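Local atomic coordinates of quinonprotein alcohol dehydrogenase-like protein (Bacteroides thetaiotaomicron VPI-5482, PDB entry 4R5O), a protein that is of unknown function but binds calcium ions and joins an immunoglobulin-like beta-sandwich domain to a seven-bladed beta-propeller. Residues 291-300 against 311-319; 365-375 against 386-394. All coordinates share one frame; numbering follows the deposited sequence.

Contact 1: 291-300 against 311-319; sequences LESADNGCNI and KVFANFQPA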
loop_
_atom_site.group_PDB
_atom_site.type_symbol
_atom_site.label_atom_id
_atom_site.label_comp_id
_atom_site.label_asym_id
_atom_site.label_seq_id
_atom_site.Cartn_x
_atom_site.Cartn_y
_atom_site.Cartn_z
ATOM N N LEU A 291 -21.550 -5.867 -8.224
ATOM C CA LEU A 291 -22.846 -6.085 -7.582
ATOM C C LEU A 291 -23.835 -4.998 -7.960
ATOM O O LEU A 291 -23.460 -3.845 -8.229
ATOM C CB LEU A 291 -22.730 -6.143 -6.042
ATOM C CG LEU A 291 -21.829 -7.174 -5.392
ATOM C CD1 LEU A 291 -21.919 -7.034 -3.921
ATOM C CD2 LEU A 291 -22.183 -8.596 -5.789
ATOM N N GLU A 292 -25.101 -5.374 -7.947
ATOM C CA GLU A 292 -26.231 -4.496 -8.194
ATOM C C GLU A 292 -27.067 -4.495 -6.943
ATOM O O GLU A 292 -27.222 -5.544 -6.302
ATOM C CB GLU A 292 -27.011 -4.954 -9.436
ATOM C CG GLU A 292 -28.204 -4.073 -9.769
ATOM C CD GLU A 292 -28.948 -4.465 -11.015
ATOM O OE1 GLU A 292 -29.216 -5.674 -11.187
ATOM O OE2 GLU A 292 -29.322 -3.556 -11.790
ATOM N N SER A 293 -27.572 -3.328 -6.565
ATOM C CA SER A 293 -28.390 -3.188 -5.367
ATOM C C SER A 293 -29.816 -3.642 -5.678
ATOM O O SER A 293 -30.365 -3.276 -6.705
ATOM C CB SER A 293 -28.338 -1.753 -4.848
ATOM O OG SER A 293 -27.004 -1.416 -4.468
ATOM N N ALA A 294 -30.342 -4.561 -4.850
ATOM C CA ALA A 294 -31.691 -5.140 -4.961
ATOM C C ALA A 294 -32.439 -4.965 -3.625
ATOM O O ALA A 294 -31.811 -4.678 -2.594
ATOM C CB ALA A 294 -31.623 -6.614 -5.367
ATOM N N ASP A 295 -33.782 -5.094 -3.655
ATOM C CA ASP A 295 -34.651 -4.885 -2.494
ATOM C C ASP A 295 -34.336 -5.859 -1.348
ATOM O O ASP A 295 -34.105 -5.405 -0.220
ATOM C CB ASP A 295 -36.143 -5.033 -2.884
ATOM C CG ASP A 295 -36.704 -4.003 -3.855
ATOM O OD1 ASP A 295 -36.197 -2.857 -3.869
ATOM O OD2 ASP A 295 -37.733 -4.302 -4.508
ATOM N N ASN A 296 -34.312 -7.174 -1.642
ATOM C CA ASN A 296 -34.144 -8.231 -0.645
ATOM C C ASN A 296 -32.795 -8.967 -0.802
ATOM O O ASN A 296 -32.702 -10.170 -0.521
ATOM C CB ASN A 296 -35.317 -9.230 -0.754
ATOM C CG ASN A 296 -35.683 -9.654 -2.171
ATOM O OD1 ASN A 296 -35.107 -9.195 -3.181
ATOM N ND2 ASN A 296 -36.698 -10.507 -2.281
ATOM N N GLY A 297 -31.755 -8.213 -1.144
ATOM C CA GLY A 297 -30.412 -8.745 -1.313
ATOM C C GLY A 297 -29.610 -7.935 -2.306
ATOM O O GLY A 297 -29.615 -6.704 -2.243
ATOM N N CYS A 298 -28.860 -8.613 -3.184
ATOM C CA CYS A 298 -28.035 -7.993 -4.221
ATOM C C CYS A 298 -27.961 -8.933 -5.403
ATOM O O CYS A 298 -28.339 -10.091 -5.262
ATOM C CB CYS A 298 -26.640 -7.634 -3.699
ATOM S SG CYS A 298 -25.596 -9.055 -3.247
ATOM N N ASN A 299 -27.464 -8.459 -6.554
ATOM C CA ASN A 299 -27.249 -9.305 -7.722
ATOM C C ASN A 299 -25.788 -9.320 -8.109
ATOM O O ASN A 299 -25.194 -8.251 -8.263
ATOM C CB ASN A 299 -28.081 -8.834 -8.902
ATOM C CG ASN A 299 -29.554 -8.751 -8.650
ATOM O OD1 ASN A 299 -30.209 -9.712 -8.246
ATOM N ND2 ASN A 299 -30.117 -7.609 -8.973
ATOM N N ILE A 300 -25.190 -10.518 -8.251
ATOM C CA ILE A 300 -23.814 -10.677 -8.756
ATOM C C ILE A 300 -23.910 -10.513 -10.259
ATOM O O ILE A 300 -24.567 -11.324 -10.927
ATOM C CB ILE A 300 -23.154 -12.003 -8.322
ATOM C CG1 ILE A 300 -23.234 -12.183 -6.792
ATOM C CG2 ILE A 300 -21.718 -12.080 -8.861
ATOM C CD1 ILE A 300 -22.847 -13.535 -6.275
ATOM N N LYS A 311 -27.045 -11.883 -14.605
ATOM C CA LYS A 311 -27.313 -11.560 -13.212
ATOM C C LYS A 311 -27.820 -12.782 -12.432
ATOM O O LYS A 311 -28.779 -13.431 -12.846
ATOM C CB LYS A 311 -28.344 -10.415 -13.116
ATOM C CG LYS A 311 -27.868 -9.108 -13.746
ATOM C CD LYS A 311 -28.838 -7.986 -13.558
ATOM C CE LYS A 311 -28.351 -6.730 -14.246
ATOM N NZ LYS A 311 -29.293 -5.596 -14.002
ATOM N N VAL A 312 -27.183 -13.050 -11.282
ATOM C CA VAL A 312 -27.480 -14.103 -10.312
ATOM C C VAL A 312 -27.829 -13.442 -8.993
ATOM O O VAL A 312 -26.974 -12.732 -8.455
ATOM C CB VAL A 312 -26.297 -15.108 -10.146
ATOM C CG1 VAL A 312 -26.556 -16.088 -9.000
ATOM C CG2 VAL A 312 -25.990 -15.853 -11.451
ATOM N N PHE A 313 -29.048 -13.712 -8.442
ATOM C CA PHE A 313 -29.514 -13.137 -7.180
ATOM C C PHE A 313 -28.867 -13.835 -5.977
ATOM O O PHE A 313 -28.790 -15.068 -5.917
ATOM C CB PHE A 313 -31.052 -13.215 -7.074
ATOM C CG PHE A 313 -31.638 -12.741 -5.762
ATOM C CD1 PHE A 313 -31.753 -11.381 -5.482
ATOM C CD2 PHE A 313 -32.100 -13.657 -4.814
ATOM C CE1 PHE A 313 -32.263 -10.945 -4.251
ATOM C CE2 PHE A 313 -32.627 -13.222 -3.594
ATOM C CZ PHE A 313 -32.708 -11.870 -3.320
ATOM N N ALA A 314 -28.413 -13.013 -5.006
ATOM C CA ALA A 314 -27.790 -13.402 -3.733
ATOM C C ALA A 314 -28.644 -12.870 -2.607
ATOM O O ALA A 314 -28.712 -11.648 -2.428
ATOM C CB ALA A 314 -26.374 -12.874 -3.665
ATOM N N ASN A 315 -29.318 -13.788 -1.860
ATOM C CA ASN A 315 -30.255 -13.480 -0.781
ATOM C C ASN A 315 -29.515 -12.993 0.489
ATOM O O ASN A 315 -29.689 -13.557 1.581
ATOM C CB ASN A 315 -31.110 -14.722 -0.467
ATOM C CG ASN A 315 -30.314 -15.981 -0.164
ATOM O OD1 ASN A 315 -29.273 -16.270 -0.794
ATOM N ND2 ASN A 315 -30.824 -16.787 0.770
ATOM N N PHE A 316 -28.702 -11.930 0.352
ATOM C CA PHE A 316 -27.955 -11.299 1.449
ATOM C C PHE A 316 -27.603 -9.912 0.985
ATOM O O PHE A 316 -27.417 -9.691 -0.210
ATOM C CB PHE A 316 -26.714 -12.097 1.931
ATOM C CG PHE A 316 -25.587 -12.217 0.935
ATOM C CD1 PHE A 316 -24.648 -11.192 0.789
ATOM C CD2 PHE A 316 -25.439 -13.364 0.169
ATOM C CE1 PHE A 316 -23.596 -11.303 -0.127
ATOM C CE2 PHE A 316 -24.380 -13.479 -0.739
ATOM C CZ PHE A 316 -23.469 -12.447 -0.884
ATOM N N GLN A 317 -27.527 -8.983 1.923
ATOM C CA GLN A 317 -27.201 -7.597 1.661
ATOM C C GLN A 317 -25.680 -7.444 1.664
ATOM O O GLN A 317 -25.042 -8.015 2.550
ATOM C CB GLN A 317 -27.885 -6.723 2.728
ATOM C CG GLN A 317 -28.217 -5.307 2.275
ATOM C CD GLN A 317 -29.280 -5.163 1.200
ATOM O OE1 GLN A 317 -30.103 -6.053 0.942
ATOM N NE2 GLN A 317 -29.258 -4.021 0.537
ATOM N N PRO A 318 -25.052 -6.712 0.713
ATOM C CA PRO A 318 -23.583 -6.585 0.749
ATOM C C PRO A 318 -23.104 -5.638 1.827
ATOM O O PRO A 318 -23.816 -4.696 2.168
ATOM C CB PRO A 318 -23.221 -6.026 -0.626
ATOM C CG PRO A 318 -24.500 -5.832 -1.358
ATOM C CD PRO A 318 -25.631 -5.953 -0.409
ATOM N N ALA A 319 -21.894 -5.894 2.370
ATOM C CA ALA A 319 -21.244 -5.043 3.364
ATOM C C ALA A 319 -21.009 -3.667 2.778
ATOM O O ALA A 319 -20.755 -3.529 1.585
ATOM C CB ALA A 319 -19.943 -5.663 3.829
#
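Lys311 reaches over from the outermost strand of its sheet to the carboxylate of Glu292, two strands away, passing the intervening strand 297-300. The salt bridge runs from Lys311 NZ to Glu292 OE1 at 2.8 Å, with a weaker bond to OE2. Glu292 OE1 is shared, since Asn299 ND2 also donates to it, at 3.1 Å. Lys311 NZ meets OE1 on the syn side, Asn299 ND2 on the anti side, and the two come from opposite faces of the carboxylate plane. With CG anti to the backbone N (chi1 -179°) and the chain extended, the carboxylate of Glu292 is carried out to both donors. Lys311 NZ also bonds to Asp271 O, and Glu292 OE2 accepts from Ile273 N. Were Glu292 an alanine, Lys311 NZ would probably lose its carboxylate mate and the Asn299 amide would be freer to turn.

Backbone bonds pair the strands antiparallel: Cys298 and Ala314 exchange two, as do Ile300 and Val312. Ala314 O accepts from Cys298 N at 3.1 Å and also from Phe316 N, at the inverse gamma turn centred on Asn315.

On the face with Asn299, the Phe313 ring meets Asn299 OD1 at its edge, 3.6 Å from CD1, and Asn296 O lies 3.3 Å from CZ.

Apolar contacts fill the other face. Pro318 CG packs on Cys298 CB at 3.6 Å and Pro318 CB on Leu291 CD1, while Cys298 SG sits obliquely to the Phe316 ring, which stacks with Tyr350. The antiparallel hairpin of 297-303 and 309-314 forms the outer edge of a four-stranded propeller blade, and 315-319 leads on toward the next.

Contact 2: 365-375 against 386-394; sequences IAAESGVSITA and LYVTYTEER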
loop_
_atom_site.group_PDB
_atom_site.type_symbol
_atom_site.label_atom_id
_atom_site.label_comp_id
_atom_site.label_asym_id
_atom_site.label_seq_id
_atom_site.Cartn_x
_atom_site.Cartn_y
_atom_site.Cartn_z
ATOM N N ILE A 365 -17.305 -18.402 5.453
ATOM C CA ILE A 365 -16.821 -17.983 6.761
ATOM C C ILE A 365 -17.973 -17.252 7.437
ATOM O O ILE A 365 -18.435 -16.229 6.940
ATOM C CB ILE A 365 -15.521 -17.146 6.691
ATOM C CG1 ILE A 365 -14.391 -17.973 6.057
ATOM C CG2 ILE A 365 -15.121 -16.665 8.094
ATOM C CD1 ILE A 365 -13.231 -17.167 5.607
ATOM N N ALA A 366 -18.460 -17.818 8.543
ATOM C CA ALA A 366 -19.561 -17.283 9.338
ATOM C C ALA A 366 -19.196 -15.949 9.993
ATOM O O ALA A 366 -18.027 -15.687 10.285
ATOM C CB ALA A 366 -19.952 -18.283 10.410
ATOM N N ALA A 367 -20.210 -15.118 10.227
ATOM C CA ALA A 367 -20.043 -13.845 10.908
ATOM C C ALA A 367 -19.869 -14.058 12.419
ATOM O O ALA A 367 -20.327 -15.072 12.953
ATOM C CB ALA A 367 -21.255 -12.963 10.631
ATOM N N GLU A 368 -19.200 -13.122 13.095
ATOM C CA GLU A 368 -19.039 -13.110 14.542
ATOM C C GLU A 368 -19.762 -11.885 15.064
ATOM O O GLU A 368 -19.575 -10.799 14.502
ATOM C CB GLU A 368 -17.562 -13.158 14.978
ATOM C CG GLU A 368 -17.017 -14.547 15.318
ATOM C CD GLU A 368 -16.861 -15.561 14.195
ATOM O OE1 GLU A 368 -16.370 -15.190 13.103
ATOM O OE2 GLU A 368 -17.120 -16.760 14.457
ATOM N N SER A 369 -20.638 -12.056 16.094
ATOM C CA SER A 369 -21.432 -10.940 16.627
ATOM C C SER A 369 -20.505 -9.847 17.240
ATOM O O SER A 369 -19.488 -10.154 17.900
ATOM C CB SER A 369 -22.463 -11.413 17.646
ATOM O OG SER A 369 -21.891 -12.099 18.743
ATOM N N GLY A 370 -20.834 -8.587 16.911
ATOM C CA GLY A 370 -20.090 -7.407 17.349
ATOM C C GLY A 370 -18.732 -7.216 16.685
ATOM O O GLY A 370 -17.910 -6.402 17.135
ATOM N N VAL A 371 -18.501 -7.973 15.590
ATOM C CA VAL A 371 -17.296 -7.962 14.760
ATOM C C VAL A 371 -17.735 -7.733 13.316
ATOM O O VAL A 371 -18.621 -8.445 12.803
ATOM C CB VAL A 371 -16.451 -9.257 14.915
ATOM C CG1 VAL A 371 -15.122 -9.118 14.204
ATOM C CG2 VAL A 371 -16.209 -9.601 16.379
ATOM N N SER A 372 -17.146 -6.720 12.671
ATOM C CA SER A 372 -17.487 -6.418 11.289
ATOM C C SER A 372 -16.215 -6.360 10.440
ATOM O O SER A 372 -15.127 -6.152 10.980
ATOM C CB SER A 372 -18.274 -5.110 11.199
ATOM O OG SER A 372 -17.556 -4.026 11.762
ATOM N N ILE A 373 -16.365 -6.601 9.114
ATOM C CA ILE A 373 -15.284 -6.570 8.125
ATOM C C ILE A 373 -15.250 -5.138 7.619
ATOM O O ILE A 373 -16.251 -4.640 7.107
ATOM C CB ILE A 373 -15.486 -7.660 7.039
ATOM C CG1 ILE A 373 -15.438 -9.058 7.731
ATOM C CG2 ILE A 373 -14.425 -7.532 5.913
ATOM C CD1 ILE A 373 -15.809 -10.201 6.930
ATOM N N THR A 374 -14.127 -4.454 7.852
ATOM C CA THR A 374 -13.996 -3.010 7.643
ATOM C C THR A 374 -12.972 -2.602 6.561
ATOM O O THR A 374 -12.569 -1.438 6.514
ATOM C CB THR A 374 -13.568 -2.376 8.972
ATOM O OG1 THR A 374 -12.372 -3.025 9.437
ATOM C CG2 THR A 374 -14.677 -2.471 10.048
ATOM N N ALA A 375 -12.606 -3.518 5.663
ATOM C CA ALA A 375 -11.686 -3.232 4.566
ATOM C C ALA A 375 -11.936 -4.183 3.434
ATOM O O ALA A 375 -12.553 -5.226 3.687
ATOM C CB ALA A 375 -10.248 -3.330 5.029
ATOM N N LEU A 386 -7.016 -16.168 2.058
ATOM C CA LEU A 386 -7.903 -15.000 2.110
ATOM C C LEU A 386 -7.545 -14.142 3.320
ATOM O O LEU A 386 -7.457 -14.657 4.431
ATOM C CB LEU A 386 -9.377 -15.460 2.171
ATOM C CG LEU A 386 -10.492 -14.395 2.152
ATOM C CD1 LEU A 386 -10.693 -13.810 0.753
ATOM C CD2 LEU A 386 -11.784 -15.003 2.575
ATOM N N TYR A 387 -7.325 -12.851 3.095
ATOM C CA TYR A 387 -7.004 -11.891 4.132
ATOM C C TYR A 387 -8.212 -11.033 4.397
ATOM O O TYR A 387 -8.610 -10.237 3.551
ATOM C CB TYR A 387 -5.798 -11.023 3.754
ATOM C CG TYR A 387 -4.609 -11.760 3.193
ATOM C CD1 TYR A 387 -3.866 -12.619 3.982
ATOM C CD2 TYR A 387 -4.140 -11.492 1.920
ATOM C CE1 TYR A 387 -2.753 -13.287 3.481
ATOM C CE2 TYR A 387 -3.019 -12.140 1.412
ATOM C CZ TYR A 387 -2.315 -13.026 2.204
ATOM O OH TYR A 387 -1.182 -13.656 1.753
ATOM N N VAL A 388 -8.775 -11.178 5.580
ATOM C CA VAL A 388 -9.953 -10.481 6.053
ATOM C C VAL A 388 -9.578 -9.507 7.167
ATOM O O VAL A 388 -8.887 -9.895 8.108
ATOM C CB VAL A 388 -10.982 -11.512 6.545
ATOM C CG1 VAL A 388 -12.281 -10.838 6.914
ATOM C CG2 VAL A 388 -11.236 -12.587 5.494
ATOM N N THR A 389 -10.049 -8.245 7.067
ATOM C CA THR A 389 -9.844 -7.190 8.068
ATOM C C THR A 389 -11.110 -7.064 8.915
ATOM O O THR A 389 -12.175 -6.742 8.400
ATOM C CB THR A 389 -9.465 -5.872 7.406
ATOM O OG1 THR A 389 -8.304 -6.066 6.593
ATOM C CG2 THR A 389 -9.241 -4.756 8.391
ATOM N N TYR A 390 -10.976 -7.349 10.223
ATOM C CA TYR A 390 -12.046 -7.269 11.211
ATOM C C TYR A 390 -11.844 -6.109 12.177
ATOM O O TYR A 390 -10.693 -5.753 12.458
ATOM C CB TYR A 390 -12.130 -8.570 12.030
ATOM C CG TYR A 390 -12.505 -9.809 11.265
ATOM C CD1 TYR A 390 -13.830 -10.092 10.973
ATOM C CD2 TYR A 390 -11.553 -10.760 10.944
ATOM C CE1 TYR A 390 -14.194 -11.266 10.315
ATOM C CE2 TYR A 390 -11.902 -11.937 10.287
ATOM C CZ TYR A 390 -13.226 -12.189 9.975
ATOM O OH TYR A 390 -13.591 -13.347 9.324
ATOM N N THR A 391 -12.961 -5.562 12.725
ATOM C CA THR A 391 -12.942 -4.532 13.759
ATOM C C THR A 391 -14.010 -4.864 14.782
ATOM O O THR A 391 -15.172 -5.082 14.415
ATOM C CB THR A 391 -13.107 -3.112 13.199
ATOM O OG1 THR A 391 -12.068 -2.838 12.252
ATOM C CG2 THR A 391 -13.083 -2.041 14.283
ATOM N N GLU A 392 -13.596 -4.931 16.072
ATOM C CA GLU A 392 -14.512 -5.111 17.195
ATOM C C GLU A 392 -15.129 -3.749 17.442
ATOM O O GLU A 392 -14.415 -2.806 17.798
ATOM C CB GLU A 392 -13.834 -5.713 18.440
ATOM C CG GLU A 392 -13.440 -7.179 18.319
ATOM C CD GLU A 392 -12.967 -7.877 19.584
ATOM O OE1 GLU A 392 -13.466 -7.538 20.683
ATOM O OE2 GLU A 392 -12.185 -8.847 19.458
ATOM N N GLU A 393 -16.424 -3.629 17.117
ATOM C CA GLU A 393 -17.237 -2.409 17.143
ATOM C C GLU A 393 -17.165 -1.669 18.497
ATOM O O GLU A 393 -16.949 -0.449 18.512
ATOM C CB GLU A 393 -18.716 -2.752 16.841
ATOM C CG GLU A 393 -18.943 -3.501 15.527
ATOM C CD GLU A 393 -20.353 -3.976 15.208
ATOM O OE1 GLU A 393 -21.255 -3.817 16.062
ATOM O OE2 GLU A 393 -20.548 -4.531 14.101
ATOM N N ARG A 394 -17.327 -2.410 19.612
ATOM C CA ARG A 394 -17.374 -1.859 20.961
ATOM C C ARG A 394 -16.022 -1.335 21.476
ATOM O O ARG A 394 -16.043 -0.367 22.243
ATOM C CB ARG A 394 -17.875 -2.920 21.947
HETATM O O HOH W 1 -11.267 -7.394 4.634
#
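Thr391 OG1 has two hydroxyl partners, Thr374 OG1 at 2.8 Å across the contact and Ser398 OG of the following strand. With Thr374 OG1 set between its own backbone N and carbonyl carbon (chi1 55°), it is brought against Thr391 OG1; either could be the donor, and the two threonine side chains cross at about a right angle. The methyl of Thr374 rides along, CG2 lying 3.6 Å from Thr391 CB.

Beneath this pair the backbones run antiparallel. Ser372 and Thr391 exchange two bonds, the shorter from Thr391 N to Ser372 O at 2.8 Å. Thr374 N donates to Thr389 O, and Glu393 N to Gly370 O. A water bridges Thr389 N, from which it accepts, and Ala375 O, to which it may donate. Here the first two strands of a four-stranded propeller blade form a hairpin, 371-379 with 386-392. A type II turn from Glu368 to Val371 leads into it, with Gly370 at the positive phi (72°) that such a turn favours.

On the face carrying Val371, Ile373 and Tyr390, the tyrosine ring is hemmed in by aliphatic groups. Val388 CG1, on Tyr390's own strand, lies over one face of the ring, offset toward the rim. Val371 CG1 comes obliquely to Tyr390 CD1 at 3.6 Å, and Ile373, lying alongside and pointing the same way, brings CG1 to within 3.6 Å of CE1. Ile373 CD1 packs equally close on Val388 CG1. Tyr390 OH bonds to Tyr403 OH, and Ile365 CG2 approaches Tyr390 OH. Ile365 CD1 meets Leu386 CD2 at 4.0 Å, and both residues also touch Ile349 of strand 349-353.

Overall arrangement
Contact 1 and contact 2 belong to separate four-stranded sheets of the propeller and follow one another along the chain. They sit at opposite ends of their sheets: contact 1 centres on the last two strands, contact 2 on the first two. Their centres are about 20 Å apart and their nearest atoms about 5 Å, without touching. Strand 349-353 lies between them, its Tyr352 packed against Ile300 and Val312 of contact 1 and its Ile349 against Ile365 and Ile373 of contact 2. Calcium is peripheral to both. A bound calcium ion lies about 11 Å from the Val312 side chain, and one lies about 12 Å from that of Tyr390; Asp356, a ligand, has its side chain about 8 Å from that of Val312.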